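Local structure of acetaldehyde dehydrogenase (Acetylating) (Geobacillus thermoglucosidasius, 5J78) at residues K265-G270 with G423-G428; L260-K265 with V343-A348; K385-G390 with H394-H399; R417-A422 with A431-K436; G427-T432 with L439-G444. The protein probably catalyses the reversible, NAD-dependent interconversion of acetaldehyde and acetyl-coenzyme A. All coordinates share one frame; numbering follows the deposited sequence.

Interaction 1: residues K265-G270 with G423-G428; sequences KTFDYG and GTTFGG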
# COMPACT_ATOMS: atom_id res chain seq x y z
N LYS A 265 -14.44 -39.40 -6.92
CA LYS A 265 -14.40 -38.77 -5.59
C LYS A 265 -13.21 -39.22 -4.76
O LYS A 265 -12.57 -38.42 -4.08
CB LYS A 265 -15.70 -39.04 -4.84
CG LYS A 265 -15.74 -38.56 -3.39
CD LYS A 265 -15.37 -37.09 -3.28
CE LYS A 265 -15.89 -36.52 -2.01
NZ LYS A 265 -15.47 -35.09 -1.88
N THR A 266 -12.90 -40.51 -4.83
CA THR A 266 -11.83 -41.06 -3.99
C THR A 266 -10.48 -40.99 -4.69
O THR A 266 -9.47 -41.38 -4.12
CB THR A 266 -12.14 -42.52 -3.58
OG1 THR A 266 -12.14 -43.37 -4.74
CG2 THR A 266 -13.50 -42.59 -2.88
N PHE A 267 -10.44 -40.48 -5.92
CA PHE A 267 -9.18 -40.39 -6.64
C PHE A 267 -8.23 -39.44 -5.91
O PHE A 267 -8.57 -38.30 -5.61
CB PHE A 267 -9.41 -39.94 -8.08
CG PHE A 267 -8.14 -39.87 -8.91
CD1 PHE A 267 -7.65 -41.01 -9.54
CD2 PHE A 267 -7.47 -38.67 -9.08
CE1 PHE A 267 -6.48 -40.96 -10.32
CE2 PHE A 267 -6.29 -38.61 -9.85
CZ PHE A 267 -5.80 -39.76 -10.47
N ASP A 268 -7.05 -39.96 -5.61
CA ASP A 268 -6.07 -39.28 -4.77
C ASP A 268 -6.67 -38.80 -3.45
O ASP A 268 -6.30 -37.74 -2.93
CB ASP A 268 -5.46 -38.11 -5.52
CG ASP A 268 -4.08 -37.74 -5.00
OD1 ASP A 268 -3.38 -38.66 -4.51
OD2 ASP A 268 -3.70 -36.55 -5.08
N TYR A 269 -7.60 -39.58 -2.90
CA TYR A 269 -8.37 -39.19 -1.73
C TYR A 269 -9.01 -37.77 -1.83
O TYR A 269 -9.08 -37.06 -0.85
CB TYR A 269 -7.49 -39.27 -0.47
CG TYR A 269 -7.01 -40.67 -0.15
CD1 TYR A 269 -7.79 -41.79 -0.45
CD2 TYR A 269 -5.78 -40.88 0.46
CE1 TYR A 269 -7.36 -43.05 -0.16
CE2 TYR A 269 -5.34 -42.15 0.76
CZ TYR A 269 -6.14 -43.22 0.45
OH TYR A 269 -5.71 -44.48 0.72
N GLY A 270 -9.49 -37.41 -3.02
CA GLY A 270 -10.37 -36.25 -3.18
C GLY A 270 -9.70 -34.88 -3.27
O GLY A 270 -10.34 -33.84 -3.00
N GLY A 423 -17.26 -39.18 -14.24
CA GLY A 423 -16.80 -38.68 -12.96
C GLY A 423 -16.34 -37.26 -13.18
O GLY A 423 -15.73 -36.95 -14.21
N THR A 424 -16.61 -36.37 -12.24
CA THR A 424 -16.34 -34.97 -12.48
C THR A 424 -14.85 -34.67 -12.35
O THR A 424 -14.36 -33.75 -13.01
CB THR A 424 -17.16 -34.08 -11.55
OG1 THR A 424 -16.92 -34.42 -10.18
CG2 THR A 424 -18.65 -34.23 -11.88
N THR A 425 -14.13 -35.44 -11.54
CA THR A 425 -12.68 -35.28 -11.47
C THR A 425 -12.09 -35.45 -12.86
O THR A 425 -11.39 -34.57 -13.37
CB THR A 425 -12.00 -36.29 -10.52
OG1 THR A 425 -12.36 -35.97 -9.17
CG2 THR A 425 -10.48 -36.24 -10.65
N PHE A 426 -12.41 -36.58 -13.47
CA PHE A 426 -11.80 -36.96 -14.75
C PHE A 426 -12.43 -36.21 -15.93
O PHE A 426 -11.76 -35.95 -16.94
CB PHE A 426 -11.92 -38.46 -14.94
CG PHE A 426 -11.37 -39.25 -13.79
CD1 PHE A 426 -10.09 -39.02 -13.32
CD2 PHE A 426 -12.14 -40.23 -13.17
CE1 PHE A 426 -9.58 -39.73 -12.24
CE2 PHE A 426 -11.64 -40.96 -12.09
CZ PHE A 426 -10.37 -40.71 -11.62
N GLY A 427 -13.70 -35.87 -15.81
CA GLY A 427 -14.35 -35.07 -16.83
C GLY A 427 -13.80 -33.65 -16.85
O GLY A 427 -13.42 -33.13 -17.89
N GLY A 428 -13.72 -33.04 -15.67
CA GLY A 428 -13.33 -31.65 -15.57
C GLY A 428 -11.99 -31.41 -16.20
O GLY A 428 -11.81 -30.44 -16.95
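Phe426 drives the edge of its ring into one face of Phe267 in a T-shaped (edge-to-face) stack. The ring centroids lie 4.9 Å apart and the planes meet at 80°. The leading edge is the CE1-CZ bond: CZ comes within 3.4 Å of Phe267 CD1, and CE1 stands 3.5 Å above the Phe267 ring plane, displaced from its centre toward the rim. Phe267 takes the torsion that swings its ring away from its own backbone N (chi1 -178°), presenting that face to the short helix 424-428. Phe426 instead tucks CG beside its backbone N (chi1 -54°), which brings the far end of its ring to the loop 265-270 that follows helix 254-265. Thr425 adds its CG2 methyl, 4.2 Å from Phe267 CD2 and oblique to the ring. A leucine in place of Phe267 would probably leave the Phe426 edge without an aromatic face to meet and Thr425 CG2 less closely packed. Phe267 also packs on Leu94 of helix 89-107, while Phe426 reaches Met473 of the second subunit. The loop continues to Cys273, here oxidised to 3-sulfinoalanine; this buried aromatic pair lies in the core where the loop leading to that cysteine packs on helix 424-428, within the aldehyde dehydrogenase fold.

Interaction 2: residues L260-K265 with V343-A348; sequences LIIQSK and VKLLVA
Ile262 and Leu345 meet at the centre of this contact, their side chains crossing at about a right angle. From CB of Ile262, which the backbone aims at the strand, the side chain divides. CB itself stays back, 4.7 Å from Leu345 CD2. The CG2 methyl, opposite the backbone N, lies 4.3 Å from NZ of Lys344, the residue before Leu345; this is a loose contact between a methyl and the end of an exposed lysine. The other branch does the closer packing. CG1 sits 3.9 Å from Leu345 CD2 and 4.1 Å from Leu345 CD1, lodging against both methyls of the leucine. Beyond it CD1, carried on by an extended chi2 of 173°, lies 4.0 Å from Leu345 CD2. Helix 254-265 is the connection of a beta-alpha-beta crossover, leading from strand 244-248 to its neighbour 276-282 in the parallel sheet of the aldehyde dehydrogenase catalytic domain, and here it lies against 345-349 toward one side of that sheet. Leu345 meets the helix with CG held between its backbone N and carbonyl carbon (chi1 69°), and the same side chain packs on Ala298 and Leu368 of the two flanking strands. One turn on from Ile262, Lys265 lends its aliphatic part, with CG 4.3 Å from Leu345 CD1. Its chain then bends off, and NZ is hydrogen-bonded to the backbone oxygens of Glu276 and Ser365. On the far side of the helix, Gln263 NE2 bonds Met473 O of the second subunit.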
# COMPACT_ATOMS: atom_id res chain seq x y z
N LEU A 260 -18.86 -44.42 -11.27
CA LEU A 260 -18.12 -43.29 -11.83
C LEU A 260 -17.84 -42.26 -10.73
O LEU A 260 -16.73 -41.72 -10.64
CB LEU A 260 -18.88 -42.64 -13.00
CG LEU A 260 -18.98 -43.50 -14.27
CD1 LEU A 260 -20.13 -43.05 -15.18
CD2 LEU A 260 -17.66 -43.50 -15.01
N ILE A 261 -18.83 -42.02 -9.87
CA ILE A 261 -18.73 -41.03 -8.80
C ILE A 261 -17.70 -41.43 -7.74
O ILE A 261 -16.90 -40.61 -7.29
CB ILE A 261 -20.09 -40.80 -8.12
CG1 ILE A 261 -21.02 -40.00 -9.05
CG2 ILE A 261 -19.93 -40.03 -6.82
CD1 ILE A 261 -22.49 -40.04 -8.63
N ILE A 262 -17.70 -42.71 -7.35
CA ILE A 262 -16.79 -43.16 -6.30
C ILE A 262 -15.36 -43.17 -6.82
O ILE A 262 -14.43 -42.76 -6.13
CB ILE A 262 -17.18 -44.57 -5.76
CG1 ILE A 262 -18.42 -44.44 -4.88
CG2 ILE A 262 -16.05 -45.18 -4.96
CD1 ILE A 262 -19.02 -45.81 -4.40
N GLN A 263 -15.19 -43.62 -8.06
CA GLN A 263 -13.86 -43.60 -8.64
C GLN A 263 -13.30 -42.16 -8.69
O GLN A 263 -12.13 -41.93 -8.38
CB GLN A 263 -13.87 -44.21 -10.05
CG GLN A 263 -12.46 -44.48 -10.57
CD GLN A 263 -12.42 -44.93 -12.03
OE1 GLN A 263 -13.45 -44.97 -12.72
NE2 GLN A 263 -11.23 -45.25 -12.50
N SER A 264 -14.15 -41.22 -9.08
CA SER A 264 -13.75 -39.82 -9.21
C SER A 264 -13.51 -39.18 -7.84
O SER A 264 -12.52 -38.48 -7.65
CB SER A 264 -14.82 -39.03 -9.99
OG SER A 264 -14.64 -37.64 -9.84
N LYS A 265 -14.44 -39.40 -6.92
CA LYS A 265 -14.40 -38.77 -5.59
C LYS A 265 -13.21 -39.22 -4.76
O LYS A 265 -12.57 -38.42 -4.08
CB LYS A 265 -15.70 -39.04 -4.84
CG LYS A 265 -15.74 -38.56 -3.39
CD LYS A 265 -15.37 -37.09 -3.28
CE LYS A 265 -15.89 -36.52 -2.01
NZ LYS A 265 -15.47 -35.09 -1.88
N VAL A 343 -14.02 -49.29 4.04
CA VAL A 343 -14.78 -48.11 3.66
C VAL A 343 -13.99 -47.25 2.66
O VAL A 343 -12.82 -46.98 2.86
CB VAL A 343 -15.16 -47.26 4.89
CG1 VAL A 343 -15.76 -45.92 4.48
CG2 VAL A 343 -16.13 -48.02 5.77
N LYS A 344 -14.63 -46.82 1.57
CA LYS A 344 -13.94 -46.01 0.54
C LYS A 344 -14.26 -44.52 0.62
O LYS A 344 -13.47 -43.68 0.16
CB LYS A 344 -14.29 -46.51 -0.86
CG LYS A 344 -13.48 -47.73 -1.28
CD LYS A 344 -14.00 -48.27 -2.61
CE LYS A 344 -12.89 -48.75 -3.54
NZ LYS A 344 -13.20 -48.40 -4.97
N LEU A 345 -15.41 -44.20 1.18
CA LEU A 345 -15.80 -42.81 1.35
C LEU A 345 -16.88 -42.72 2.40
O LEU A 345 -17.66 -43.65 2.58
CB LEU A 345 -16.28 -42.20 0.02
CG LEU A 345 -17.60 -42.68 -0.58
CD1 LEU A 345 -18.05 -41.78 -1.72
CD2 LEU A 345 -17.47 -44.10 -1.08
N LEU A 346 -16.88 -41.59 3.09
CA LEU A 346 -17.91 -41.20 4.02
C LEU A 346 -18.97 -40.37 3.34
O LEU A 346 -18.65 -39.45 2.59
CB LEU A 346 -17.30 -40.38 5.16
CG LEU A 346 -16.10 -41.00 5.87
CD1 LEU A 346 -15.67 -40.10 7.04
CD2 LEU A 346 -16.46 -42.41 6.36
N VAL A 347 -20.23 -40.67 3.64
CA VAL A 347 -21.37 -39.94 3.11
C VAL A 347 -22.25 -39.44 4.26
O VAL A 347 -22.38 -40.10 5.29
CB VAL A 347 -22.22 -40.82 2.18
CG1 VAL A 347 -23.41 -40.03 1.64
CG2 VAL A 347 -21.38 -41.38 1.05
N ALA A 348 -22.83 -38.26 4.07
CA ALA A 348 -23.65 -37.62 5.11
C ALA A 348 -24.86 -36.97 4.49
O ALA A 348 -24.74 -36.02 3.70
CB ALA A 348 -22.84 -36.59 5.88

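Interaction 3: residues K385-G390 with H394-H399; sequences KLLEVG and HTVGIH. With ACT (acetate ion), chain E.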
# COMPACT_ATOMS: atom_id res chain seq x y z
N LYS A 385 -27.16 -23.03 -5.19
CA LYS A 385 -26.73 -22.65 -3.83
C LYS A 385 -25.37 -23.23 -3.42
O LYS A 385 -24.58 -22.57 -2.73
CB LYS A 385 -27.77 -23.11 -2.81
CG LYS A 385 -29.05 -22.28 -2.77
CD LYS A 385 -29.74 -22.46 -1.41
CE LYS A 385 -31.14 -21.86 -1.37
NZ LYS A 385 -32.12 -22.71 -2.10
N LEU A 386 -25.11 -24.48 -3.79
CA LEU A 386 -23.82 -25.11 -3.52
C LEU A 386 -22.68 -24.41 -4.27
O LEU A 386 -21.61 -24.18 -3.71
CB LEU A 386 -23.90 -26.59 -3.89
CG LEU A 386 -24.83 -27.34 -2.92
CD1 LEU A 386 -25.44 -28.60 -3.52
CD2 LEU A 386 -24.09 -27.68 -1.65
N LEU A 387 -22.90 -24.04 -5.53
CA LEU A 387 -21.88 -23.33 -6.31
C LEU A 387 -21.55 -22.00 -5.65
O LEU A 387 -20.40 -21.60 -5.59
CB LEU A 387 -22.34 -23.13 -7.73
CG LEU A 387 -22.41 -24.43 -8.52
CD1 LEU A 387 -23.08 -24.16 -9.84
CD2 LEU A 387 -21.03 -25.08 -8.73
N GLU A 388 -22.57 -21.34 -5.11
CA GLU A 388 -22.36 -20.07 -4.43
C GLU A 388 -21.53 -20.21 -3.16
O GLU A 388 -20.91 -19.24 -2.72
CB GLU A 388 -23.72 -19.42 -4.15
CG GLU A 388 -24.39 -19.02 -5.45
CD GLU A 388 -25.81 -18.52 -5.31
OE1 GLU A 388 -26.48 -18.83 -4.30
OE2 GLU A 388 -26.25 -17.80 -6.24
N VAL A 389 -21.46 -21.41 -2.58
CA VAL A 389 -20.52 -21.65 -1.47
C VAL A 389 -19.13 -22.08 -2.01
O VAL A 389 -18.63 -23.15 -1.66
CB VAL A 389 -21.04 -22.75 -0.48
CG1 VAL A 389 -20.24 -22.73 0.81
CG2 VAL A 389 -22.49 -22.54 -0.16
N GLY A 390 -18.53 -21.28 -2.88
CA GLY A 390 -17.15 -21.50 -3.29
C GLY A 390 -16.92 -22.47 -4.44
O GLY A 390 -15.91 -23.19 -4.44
N HIS A 394 -16.81 -23.23 -11.91
CA HIS A 394 -15.88 -24.36 -12.01
C HIS A 394 -16.50 -25.55 -12.75
O HIS A 394 -16.42 -25.60 -13.98
CB HIS A 394 -15.39 -24.75 -10.62
CG HIS A 394 -14.11 -25.52 -10.64
ND1 HIS A 394 -14.00 -26.76 -11.21
CD2 HIS A 394 -12.87 -25.19 -10.19
CE1 HIS A 394 -12.76 -27.20 -11.08
NE2 HIS A 394 -12.06 -26.26 -10.47
N THR A 395 -17.12 -26.48 -12.01
CA THR A 395 -17.63 -27.72 -12.60
C THR A 395 -18.94 -28.16 -11.95
O THR A 395 -19.14 -27.96 -10.76
CB THR A 395 -16.61 -28.84 -12.44
OG1 THR A 395 -15.36 -28.41 -12.97
CG2 THR A 395 -17.03 -30.10 -13.19
N VAL A 396 -19.84 -28.70 -12.77
CA VAL A 396 -21.00 -29.45 -12.27
C VAL A 396 -21.10 -30.80 -12.98
O VAL A 396 -20.46 -31.02 -14.02
CB VAL A 396 -22.34 -28.69 -12.49
CG1 VAL A 396 -22.41 -27.43 -11.65
CG2 VAL A 396 -22.55 -28.36 -13.94
N GLY A 397 -21.90 -31.69 -12.41
CA GLY A 397 -22.18 -32.98 -13.02
C GLY A 397 -23.65 -33.36 -13.01
O GLY A 397 -24.44 -32.88 -12.18
N ILE A 398 -24.02 -34.23 -13.94
CA ILE A 398 -25.34 -34.85 -13.93
C ILE A 398 -25.25 -36.26 -14.50
O ILE A 398 -24.53 -36.49 -15.47
CB ILE A 398 -26.38 -34.02 -14.75
CG1 ILE A 398 -27.70 -34.80 -14.89
CG2 ILE A 398 -25.83 -33.66 -16.13
CD1 ILE A 398 -28.85 -33.98 -15.47
N HIS A 399 -25.97 -37.20 -13.87
CA HIS A 399 -26.13 -38.56 -14.39
C HIS A 399 -27.56 -38.81 -14.80
O HIS A 399 -28.48 -38.71 -13.99
CB HIS A 399 -25.69 -39.59 -13.35
CG HIS A 399 -24.22 -39.54 -13.07
ND1 HIS A 399 -23.30 -40.26 -13.81
CD2 HIS A 399 -23.52 -38.84 -12.17
CE1 HIS A 399 -22.09 -40.01 -13.35
NE2 HIS A 399 -22.19 -39.15 -12.35
C ACT E . -8.74 -28.78 -11.12
O ACT E . -9.05 -27.58 -10.99
OXT ACT E . -9.67 -29.61 -10.92
CH3 ACT E . -7.35 -29.19 -11.51
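His394 ND1 and Thr395 OG1 share a hydrogen bond of 2.8 Å, bent to 150°, between adjacent residues; either atom could be the donor. This bond limits rotation of the imidazole, whose CG lies opposite the backbone N (chi1 -159°) and turns the ring toward an acetate ion, probably taken from the crystallisation liquor. His394 NE2 donates to acetate O at the ring edge, in plane, but the bond is weak at 3.3 Å. A leucine in place of His394 would probably leave Thr395 OG1 without its imidazole mate and the acetate without this donor. Between helix and strand the contact itself is apolar. Both methyls of Leu387 straddle one methyl of Val396: CD1 lies 3.8 Å and CD2 4.0 Å from Val396 CG1, the two side chains crossing at about a right angle. Leu387 CD2 also rests 4.0 Å from Thr395 O, against the strand backbone. Leu387 belongs to the last turn of helix 376-388, which leads through a short loop into the strand; it packs on Pro245 as well, so the helix end bears on two adjacent strands. Strand 395-399 itself runs between 244-248 and 415-420 in the parallel sheet, while the His394 ring abuts Leu441 and Cys443 of the loop that follows helix 424-428.

Interaction 4: residues R417-A422 with A431-K436; sequences RIVVNA and ATVNVK
Val433 CG1 fills the angle between two apolar partners, lying 3.9 Å from Ala422 CB and 4.1 Å from Val419 CG1. It gets there by standing beside its own backbone N (chi1 -46°), while Val419 turns CG1 away from its N (chi1 179°) to meet it, the two valines approaching slantwise. Just before Val433, the hydroxyl oxygen of Thr432 approaches the same alanine methyl, with OG1 4.1 Å from Ala422 CB. No hydrogen bond joins the two segments; they meet through methyl packing and one hydroxyl-methyl contact. The next shell fixes the position of each side. Strand 415-420 is held in the sheet by backbone bonds to 395-399, and Arg417 is gripped through its guanidinium by His394 O, Gly442 O and Asn454 OD1. The loop is pinned from across the interface: Asn434 bonds Arg471 and Asn122 of the second subunit, and Val433 packs on Ala467 of that chain. Residues 417-420 also pair in parallel with a strand of the second subunit. The contact therefore sits where the catalytic-domain sheet is continued by a partner chain, a feature of dimer assembly in the aldehyde dehydrogenase family.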
# COMPACT_ATOMS: atom_id res chain seq x y z
N ARG A 417 -17.16 -26.27 -16.99
CA ARG A 417 -17.18 -27.70 -17.31
C ARG A 417 -18.48 -28.29 -16.80
O ARG A 417 -18.67 -28.35 -15.60
CB ARG A 417 -15.99 -28.43 -16.67
CG ARG A 417 -14.60 -28.16 -17.31
CD ARG A 417 -13.61 -27.73 -16.28
NE ARG A 417 -14.08 -26.51 -15.65
CZ ARG A 417 -13.72 -25.28 -16.02
NH1 ARG A 417 -12.81 -25.08 -16.97
NH2 ARG A 417 -14.25 -24.24 -15.39
N ILE A 418 -19.35 -28.74 -17.70
CA ILE A 418 -20.65 -29.29 -17.35
C ILE A 418 -20.63 -30.76 -17.78
O ILE A 418 -20.80 -31.10 -18.95
CB ILE A 418 -21.80 -28.50 -18.00
CG1 ILE A 418 -21.80 -27.05 -17.48
CG2 ILE A 418 -23.16 -29.11 -17.64
CD1 ILE A 418 -22.72 -26.08 -18.25
N VAL A 419 -20.34 -31.63 -16.81
CA VAL A 419 -19.96 -33.01 -17.11
C VAL A 419 -21.19 -33.93 -17.08
O VAL A 419 -21.92 -33.95 -16.10
CB VAL A 419 -18.89 -33.53 -16.09
CG1 VAL A 419 -18.51 -34.97 -16.37
CG2 VAL A 419 -17.64 -32.66 -16.14
N VAL A 420 -21.41 -34.66 -18.17
CA VAL A 420 -22.55 -35.57 -18.27
C VAL A 420 -22.07 -37.03 -18.29
O VAL A 420 -21.24 -37.43 -19.13
CB VAL A 420 -23.39 -35.30 -19.55
CG1 VAL A 420 -24.65 -36.17 -19.56
CG2 VAL A 420 -23.79 -33.83 -19.61
N ASN A 421 -22.61 -37.80 -17.36
CA ASN A 421 -22.37 -39.24 -17.29
C ASN A 421 -20.89 -39.57 -17.30
O ASN A 421 -20.41 -40.35 -18.13
CB ASN A 421 -23.07 -39.95 -18.45
CG ASN A 421 -24.59 -39.92 -18.32
OD1 ASN A 421 -25.12 -39.78 -17.22
ND2 ASN A 421 -25.29 -40.06 -19.44
N ALA A 422 -20.17 -38.94 -16.38
CA ALA A 422 -18.76 -39.22 -16.13
C ALA A 422 -18.40 -38.74 -14.74
O ALA A 422 -19.16 -38.00 -14.10
CB ALA A 422 -17.87 -38.56 -17.19
N ALA A 431 -9.82 -35.82 -18.97
CA ALA A 431 -9.41 -37.21 -19.12
C ALA A 431 -10.48 -38.05 -19.81
O ALA A 431 -10.19 -38.79 -20.74
CB ALA A 431 -9.06 -37.82 -17.74
N THR A 432 -11.73 -37.93 -19.33
CA THR A 432 -12.81 -38.78 -19.81
C THR A 432 -13.95 -38.08 -20.57
O THR A 432 -14.89 -38.74 -21.01
CB THR A 432 -13.45 -39.56 -18.62
OG1 THR A 432 -13.84 -38.63 -17.60
CG2 THR A 432 -12.45 -40.60 -18.03
N VAL A 433 -13.89 -36.75 -20.69
CA VAL A 433 -14.78 -36.02 -21.61
C VAL A 433 -13.88 -35.10 -22.44
O VAL A 433 -12.75 -34.79 -22.01
CB VAL A 433 -15.88 -35.20 -20.89
CG1 VAL A 433 -16.58 -36.01 -19.78
CG2 VAL A 433 -15.31 -33.92 -20.29
N ASN A 434 -14.37 -34.66 -23.60
CA ASN A 434 -13.54 -33.91 -24.54
C ASN A 434 -13.52 -32.39 -24.28
O ASN A 434 -14.05 -31.61 -25.08
CB ASN A 434 -13.99 -34.20 -25.96
CG ASN A 434 -13.65 -35.60 -26.40
OD1 ASN A 434 -12.56 -36.09 -26.14
ND2 ASN A 434 -14.60 -36.26 -27.05
N VAL A 435 -12.97 -31.99 -23.14
CA VAL A 435 -12.42 -30.65 -22.97
C VAL A 435 -10.90 -30.79 -23.00
O VAL A 435 -10.39 -31.89 -22.88
CB VAL A 435 -12.91 -29.98 -21.67
CG1 VAL A 435 -14.40 -29.80 -21.74
CG2 VAL A 435 -12.55 -30.82 -20.43
N LYS A 436 -10.16 -29.70 -23.16
CA LYS A 436 -8.71 -29.78 -23.29
C LYS A 436 -8.06 -30.34 -22.01
O LYS A 436 -8.33 -29.83 -20.94
CB LYS A 436 -8.13 -28.40 -23.59
CG LYS A 436 -8.51 -27.88 -24.95
CD LYS A 436 -7.81 -28.69 -26.06
CE LYS A 436 -8.14 -28.17 -27.45
NZ LYS A 436 -7.63 -29.08 -28.50

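Interaction 5: residues G427-T432 with L439-G444; sequences GGIGAT and LTLGCG
Ile429 and Leu439 supply the apolar side of this contact, their side chains lying side by side and pointing the same way. Ile429 CG2 comes 4.1 Å from Leu439 CD2, and the same methyl meets Leu441 CD2 more loosely at 4.5 Å. Ile429 holds CG2 beside its backbone N and places CG1 between N and the carbonyl carbon (chi1 67°), which leaves CG2 as the branch facing both leucines. A second kind of contact sets methyl against peptide: Leu441 CD2 lies 3.6 Å from Gly428 O and 3.8 Å from Gly428 C. The carbonyl oxygen finds its polar partner in Asn454 ND2. Backbone hydrogen bonding shapes the first segment. Gly430, with positive phi, closes the helix in a Schellman motif, its N bonded to Gly427 O at 2.9 Å. A backbone bond from Ile429 to Ser438 also ties the two chain stretches together just ahead of Leu439. Around the contact, Leu439 packs on Ser145 and Phe149 of helix 143-156, Ile429 on Phe98 of helix 89-107, and Leu441 on His394, so residues 427-432 face helix 89-107 through Ile429, while the loop 439-444 bridges from them to helix 143-156 and to His394, next to strand 395-399.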
# COMPACT_ATOMS: atom_id res chain seq x y z
N GLY A 427 -13.70 -35.87 -15.81
CA GLY A 427 -14.35 -35.07 -16.83
C GLY A 427 -13.80 -33.65 -16.85
O GLY A 427 -13.42 -33.13 -17.89
N GLY A 428 -13.72 -33.04 -15.67
CA GLY A 428 -13.33 -31.65 -15.57
C GLY A 428 -11.99 -31.41 -16.20
O GLY A 428 -11.81 -30.44 -16.95
N ILE A 429 -11.04 -32.29 -15.90
CA ILE A 429 -9.68 -32.10 -16.39
C ILE A 429 -9.52 -32.56 -17.82
O ILE A 429 -8.46 -32.39 -18.39
CB ILE A 429 -8.65 -32.84 -15.50
CG1 ILE A 429 -8.83 -34.35 -15.63
CG2 ILE A 429 -8.78 -32.36 -14.05
CD1 ILE A 429 -7.81 -35.15 -14.81
N GLY A 430 -10.55 -33.18 -18.40
CA GLY A 430 -10.49 -33.62 -19.79
C GLY A 430 -9.90 -35.01 -20.02
O GLY A 430 -9.54 -35.34 -21.16
N ALA A 431 -9.82 -35.82 -18.97
CA ALA A 431 -9.41 -37.21 -19.12
C ALA A 431 -10.48 -38.05 -19.81
O ALA A 431 -10.19 -38.79 -20.74
CB ALA A 431 -9.06 -37.82 -17.74
N THR A 432 -11.73 -37.93 -19.33
CA THR A 432 -12.81 -38.78 -19.81
C THR A 432 -13.95 -38.08 -20.57
O THR A 432 -14.89 -38.74 -21.01
CB THR A 432 -13.45 -39.56 -18.62
OG1 THR A 432 -13.84 -38.63 -17.60
CG2 THR A 432 -12.45 -40.60 -18.03
N LEU A 439 -4.61 -29.06 -15.94
CA LEU A 439 -4.73 -28.97 -14.48
C LEU A 439 -4.87 -27.51 -14.01
O LEU A 439 -4.65 -27.21 -12.84
CB LEU A 439 -3.52 -29.66 -13.82
CG LEU A 439 -3.52 -31.17 -14.11
CD1 LEU A 439 -2.25 -31.89 -13.64
CD2 LEU A 439 -4.73 -31.82 -13.49
N THR A 440 -5.23 -26.62 -14.93
CA THR A 440 -5.50 -25.23 -14.60
C THR A 440 -6.83 -24.90 -15.23
O THR A 440 -6.92 -24.60 -16.43
CB THR A 440 -4.41 -24.30 -15.10
OG1 THR A 440 -3.20 -24.58 -14.38
CG2 THR A 440 -4.80 -22.80 -14.93
N LEU A 441 -7.86 -24.98 -14.41
CA LEU A 441 -9.23 -24.89 -14.88
C LEU A 441 -9.75 -23.49 -14.58
O LEU A 441 -9.99 -23.15 -13.43
CB LEU A 441 -10.09 -25.97 -14.22
CG LEU A 441 -10.13 -27.33 -14.91
CD1 LEU A 441 -8.75 -27.80 -15.26
CD2 LEU A 441 -10.86 -28.41 -14.07
N GLY A 442 -9.88 -22.67 -15.61
CA GLY A 442 -10.33 -21.30 -15.40
C GLY A 442 -11.82 -21.26 -15.11
O GLY A 442 -12.58 -22.03 -15.70
N CYS A 443 -12.23 -20.39 -14.20
CA CYS A 443 -13.64 -20.33 -13.79
C CYS A 443 -14.38 -19.12 -14.33
O CYS A 443 -15.45 -18.76 -13.84
CB CYS A 443 -13.73 -20.36 -12.27
SG CYS A 443 -13.19 -21.99 -11.59
N GLY A 444 -13.81 -18.50 -15.36
CA GLY A 444 -14.42 -17.34 -15.99
C GLY A 444 -14.62 -16.14 -15.07
O GLY A 444 -14.13 -16.11 -13.93

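How the interactions relate
All five contacts are largely buried; interaction 2 alone brings in an exposed residue, Lys344. Helix 424-428 links interactions 1 and 5, which share Gly427 and Gly428, whereas interactions 1 and 2 share Lys265 and are joined by the bond from Thr425 N to Ser264 OG. Interactions 2, 3 and 4 all reach the same parallel sheet, the last two through neighbouring strands, and interaction 4 overlaps interaction 5 at Ala431 and Thr432. Chemically, an aromatic pair marks interaction 1 and branched aliphatic packing the others, with a histidine-threonine bond and a weak one to acetate added in interaction 3. Interactions 1, 2, 4 and 5 touch the second subunit, interaction 4 most extensively; interaction 5 is closest to the chain centre.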